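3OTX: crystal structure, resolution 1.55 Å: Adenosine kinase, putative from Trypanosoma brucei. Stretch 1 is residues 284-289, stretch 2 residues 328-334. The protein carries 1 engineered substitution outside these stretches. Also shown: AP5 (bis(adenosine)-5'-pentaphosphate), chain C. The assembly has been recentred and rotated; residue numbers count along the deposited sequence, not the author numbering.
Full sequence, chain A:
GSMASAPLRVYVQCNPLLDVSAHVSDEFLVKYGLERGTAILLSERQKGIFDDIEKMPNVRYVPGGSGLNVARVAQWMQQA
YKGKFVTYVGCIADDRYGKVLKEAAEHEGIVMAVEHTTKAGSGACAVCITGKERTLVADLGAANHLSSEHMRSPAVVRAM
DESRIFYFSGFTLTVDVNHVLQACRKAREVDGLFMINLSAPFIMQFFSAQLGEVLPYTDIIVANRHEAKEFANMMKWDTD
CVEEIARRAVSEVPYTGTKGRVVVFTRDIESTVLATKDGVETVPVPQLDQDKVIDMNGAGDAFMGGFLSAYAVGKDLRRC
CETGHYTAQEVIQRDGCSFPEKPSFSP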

# COMPACT_ATOMS: atom_id res chain seq x y z
N PRO A 284 -19.68 8.70 -0.61
CA PRO A 284 -19.49 9.54 0.59
C PRO A 284 -18.75 8.83 1.69
O PRO A 284 -18.88 7.61 1.88
N VAL A 285 -17.97 9.60 2.42
CA VAL A 285 -17.27 9.07 3.59
C VAL A 285 -18.16 9.39 4.80
O VAL A 285 -18.55 10.55 5.01
N PRO A 286 -18.48 8.37 5.62
CA PRO A 286 -19.35 8.62 6.78
C PRO A 286 -18.76 9.67 7.74
O PRO A 286 -17.56 9.68 7.97
N GLN A 287 -19.60 10.55 8.24
CA GLN A 287 -19.18 11.57 9.20
C GLN A 287 -18.49 10.92 10.39
O GLN A 287 -18.95 9.87 10.89
N LEU A 288 -17.38 11.51 10.82
CA LEU A 288 -16.63 11.03 11.98
C LEU A 288 -16.19 12.25 12.79
O LEU A 288 -15.65 13.19 12.21
N ASP A 289 -16.44 12.22 14.10
CA ASP A 289 -15.94 13.27 15.00
C ASP A 289 -14.42 13.29 15.01
O ASP A 289 -13.77 12.31 15.38
N ALA A 328 -10.59 2.09 7.09
CA ALA A 328 -9.78 3.31 7.29
C ALA A 328 -10.22 4.06 8.55
O ALA A 328 -9.38 4.48 9.37
N GLN A 329 -11.53 4.19 8.72
CA GLN A 329 -12.05 4.87 9.88
C GLN A 329 -11.74 4.12 11.18
O GLN A 329 -11.50 4.75 12.20
N GLU A 330 -11.69 2.80 11.12
CA GLU A 330 -11.31 2.04 12.33
C GLU A 330 -9.85 2.30 12.70
O GLU A 330 -9.53 2.57 13.86
N VAL A 331 -8.99 2.19 11.71
CA VAL A 331 -7.54 2.27 11.91
C VAL A 331 -7.10 3.66 12.41
O VAL A 331 -6.26 3.77 13.32
N ILE A 332 -7.71 4.71 11.88
CA ILE A 332 -7.28 6.07 12.27
C ILE A 332 -7.76 6.45 13.67
O ILE A 332 -7.28 7.44 14.27
N GLN A 333 -8.71 5.68 14.20
CA GLN A 333 -9.17 5.86 15.57
C GLN A 333 -8.35 5.07 16.60
O GLN A 333 -8.65 5.10 17.78
N ARG A 334 -7.33 4.35 16.16
CA ARG A 334 -6.52 3.57 17.09
C ARG A 334 -5.43 4.43 17.74
O ARG A 334 -4.82 5.26 17.07

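Packing of an extended segment (residues 284-289) against the C-terminal part of a helix and the turn after it (residues 328-334) in a putative adenosine kinase, beside one adenine of bis(adenosine)-5'-pentaphosphate (AP5). The contact is small, burying 254 Å² over both sides, and centres on Leu288 and Gln329, whose CA atoms lie 8.0 Å apart.

Polar contacts converge on the buried Gln329. Its CA-to-CB bond points toward the extended segment, and chi1 m with chi2 t stretches the side chain so that the amide reaches the other backbone. Gln329 NE2 donates to Pro286 O at 2.9 Å with a nearly straight N-H...O angle of 172°. The same nitrogen donates to AP5 N3A at 3.2 Å (165°), so one amide group ties the extended segment to the adenine. Its other terminal atom is also engaged: a water donates to Gln329 OE1 at 2.8 Å and to Gln287 O at 2.7 Å, bridging the stretches one residue beyond the direct bond. Gln287 takes part through its carbonyl, while its side chain, chi1 t and chi2 m, starts away from the helix and stays exposed.

Apolar and van der Waals contacts surround this amide. Val285 (chi1 t) points sideways, yet its CG1 comes within 3.3 Å of Gln329 NE2 and 3.6 Å of AP5 O2F. The exposed Pro286, its ring C-gamma exo, points toward the helix and brings CB to 3.9 Å from Gln329 OE1. Leu288 also points toward the helix, with chi1 t and chi2 p, and its CB lies 4.0 Å from Gln329 NE2. Leu288 CD2 meets Ile332 CD1 at 4.0 Å, the apolar side-chain pair of the contact; Leu288 CD1 comes to 3.6 Å from Gln333 NE2, and CD2 is also near that nitrogen, at 4.0 Å. Ile332 adopts chi1 p and chi2 t, extending CD1 to 3.6 Å from AP5 C5A; Leu288 CD2 approaches AP5 C2A at 3.8 Å. The leucine-isoleucine contact therefore adjoins the adenine.

Support within the second stretch comes from Gln333, which points toward the extended segment with chi1 m and chi2 t. Its side chain is extended, and NE2 donates to Gln329 O at 2.9 Å (156°), which places the amide beside Leu288. The helical bond from Ile332 N to Ala328 O, 3.0 Å, spans this region, and Ala328 CB sits 3.1 Å from AP5 O4F without touching the extended segment. Pro284, Asp289, Glu330, Val331 and Arg334 make no contact across the stretches.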

# COMPACT_ATOMS: atom_id res chain seq x y z
CB PRO A 284 -20.90 9.87 1.03
CG PRO A 284 -21.77 9.65 -0.15
CD PRO A 284 -21.09 8.66 -1.04
CB VAL A 285 -15.89 9.75 3.73
CG1 VAL A 285 -15.29 9.47 5.11
CG2 VAL A 285 -14.96 9.29 2.64
CB PRO A 286 -19.47 7.24 7.45
CG PRO A 286 -19.13 6.27 6.40
CD PRO A 286 -18.09 6.95 5.54
CB GLN A 287 -20.41 12.35 9.66
CG GLN A 287 -20.10 13.61 10.45
CD GLN A 287 -19.81 13.34 11.91
OE1 GLN A 287 -19.04 14.06 12.55
NE2 GLN A 287 -20.41 12.28 12.46
CB LEU A 288 -15.42 10.20 11.54
CG LEU A 288 -14.52 9.52 12.59
CD1 LEU A 288 -15.30 8.51 13.46
CD2 LEU A 288 -13.32 8.83 11.91
CB ASP A 289 -16.47 13.06 16.43
CG ASP A 289 -17.88 13.57 16.62
OD1 ASP A 289 -18.16 14.74 16.26
OD2 ASP A 289 -18.71 12.80 17.15
CB ALA A 328 -9.85 4.21 6.06
CB GLN A 329 -13.53 5.19 9.71
CG GLN A 329 -13.67 6.35 8.72
CD GLN A 329 -15.06 6.95 8.64
OE1 GLN A 329 -16.04 6.34 9.05
NE2 GLN A 329 -15.13 8.16 8.11
CB GLU A 330 -11.56 0.54 12.15
CG GLU A 330 -13.02 0.12 12.18
CD GLU A 330 -13.74 0.45 13.48
OE1 GLU A 330 -13.17 0.19 14.57
OE2 GLU A 330 -14.88 0.96 13.42
CB VAL A 331 -6.78 1.79 10.65
CG1 VAL A 331 -5.31 2.23 10.66
CG2 VAL A 331 -6.87 0.26 10.54
CB ILE A 332 -7.66 7.16 11.20
CG1 ILE A 332 -9.18 7.38 11.21
CG2 ILE A 332 -7.04 6.83 9.82
CD1 ILE A 332 -9.70 8.41 10.24
CB GLN A 333 -10.66 5.50 15.69
CG GLN A 333 -11.58 6.46 15.00
CD GLN A 333 -13.04 6.05 15.10
OE1 GLN A 333 -13.67 6.24 16.13
NE2 GLN A 333 -13.57 5.46 14.03
CB ARG A 334 -5.93 2.34 16.41
CG ARG A 334 -6.90 1.16 16.39
CD ARG A 334 -6.64 0.25 15.21
NE ARG A 334 -7.00 -1.14 15.51
CZ ARG A 334 -7.35 -2.04 14.60
NH1 ARG A 334 -7.40 -1.72 13.31
NH2 ARG A 334 -7.65 -3.28 14.97
PA AP5 C . -7.03 9.46 2.75
O1A AP5 C . -6.59 10.62 3.65
O2A AP5 C . -7.51 9.89 1.38
O3A AP5 C . -5.86 8.38 2.51
PB AP5 C . -4.29 8.67 2.31
O1B AP5 C . -4.01 10.08 1.91
O2B AP5 C . -3.77 7.59 1.42
O3B AP5 C . -3.81 8.43 3.81
PG AP5 C . -2.51 8.85 4.62
O1G AP5 C . -2.90 8.88 6.07
O2G AP5 C . -1.95 10.21 4.26
O3G AP5 C . -1.61 7.62 4.34
PD AP5 C . -0.10 7.29 4.82
O1D AP5 C . 0.52 8.38 5.69
O2D AP5 C . 0.62 6.87 3.57
O3D AP5 C . -0.37 6.05 5.81
PE AP5 C . -0.48 4.50 5.37
O1E AP5 C . -1.23 4.39 4.07
O2E AP5 C . -0.99 3.69 6.56
O5F AP5 C . -8.11 8.61 3.57
C5F AP5 C . -8.58 7.36 3.07
C4F AP5 C . -9.93 7.06 3.68
O4F AP5 C . -9.84 7.13 5.11
C3F AP5 C . -11.01 8.08 3.36
O3F AP5 C . -11.64 7.74 2.15
C2F AP5 C . -11.90 8.04 4.56
O2F AP5 C . -12.78 6.94 4.47
C1F AP5 C . -10.91 7.75 5.70
N9A AP5 C . -10.40 8.98 6.37
C8A AP5 C . -9.11 9.51 6.27
N7A AP5 C . -9.06 10.62 7.06
C5A AP5 C . -10.27 10.79 7.66
C6A AP5 C . -10.76 11.69 8.57
N6A AP5 C . -9.99 12.62 9.13
N1A AP5 C . -12.06 11.57 8.99
C2A AP5 C . -12.88 10.54 8.55
N3A AP5 C . -12.37 9.63 7.65
C4A AP5 C . -11.10 9.73 7.23
O5J AP5 C . 1.06 4.09 5.06
C5J AP5 C . 2.03 4.15 6.09
C4J AP5 C . 3.00 3.02 5.78
O4J AP5 C . 3.80 3.35 4.63
C3J AP5 C . 4.04 2.79 6.88
O3J AP5 C . 3.67 1.60 7.58
C2J AP5 C . 5.38 2.66 6.13
O2J AP5 C . 6.15 1.54 6.53
C1J AP5 C . 4.92 2.51 4.70
N9B AP5 C . 5.94 2.91 3.71
C8B AP5 C . 6.52 4.14 3.63
N7B AP5 C . 7.43 4.08 2.62
C5B AP5 C . 7.41 2.83 2.07
C6B AP5 C . 8.12 2.23 1.02
N6B AP5 C . 9.11 2.84 0.35
N1B AP5 C . 7.85 0.91 0.78
C2B AP5 C . 6.87 0.19 1.43
N3B AP5 C . 6.20 0.77 2.49
C4B AP5 C . 6.46 2.08 2.77
O HOH W 1 -17.91 7.38 10.86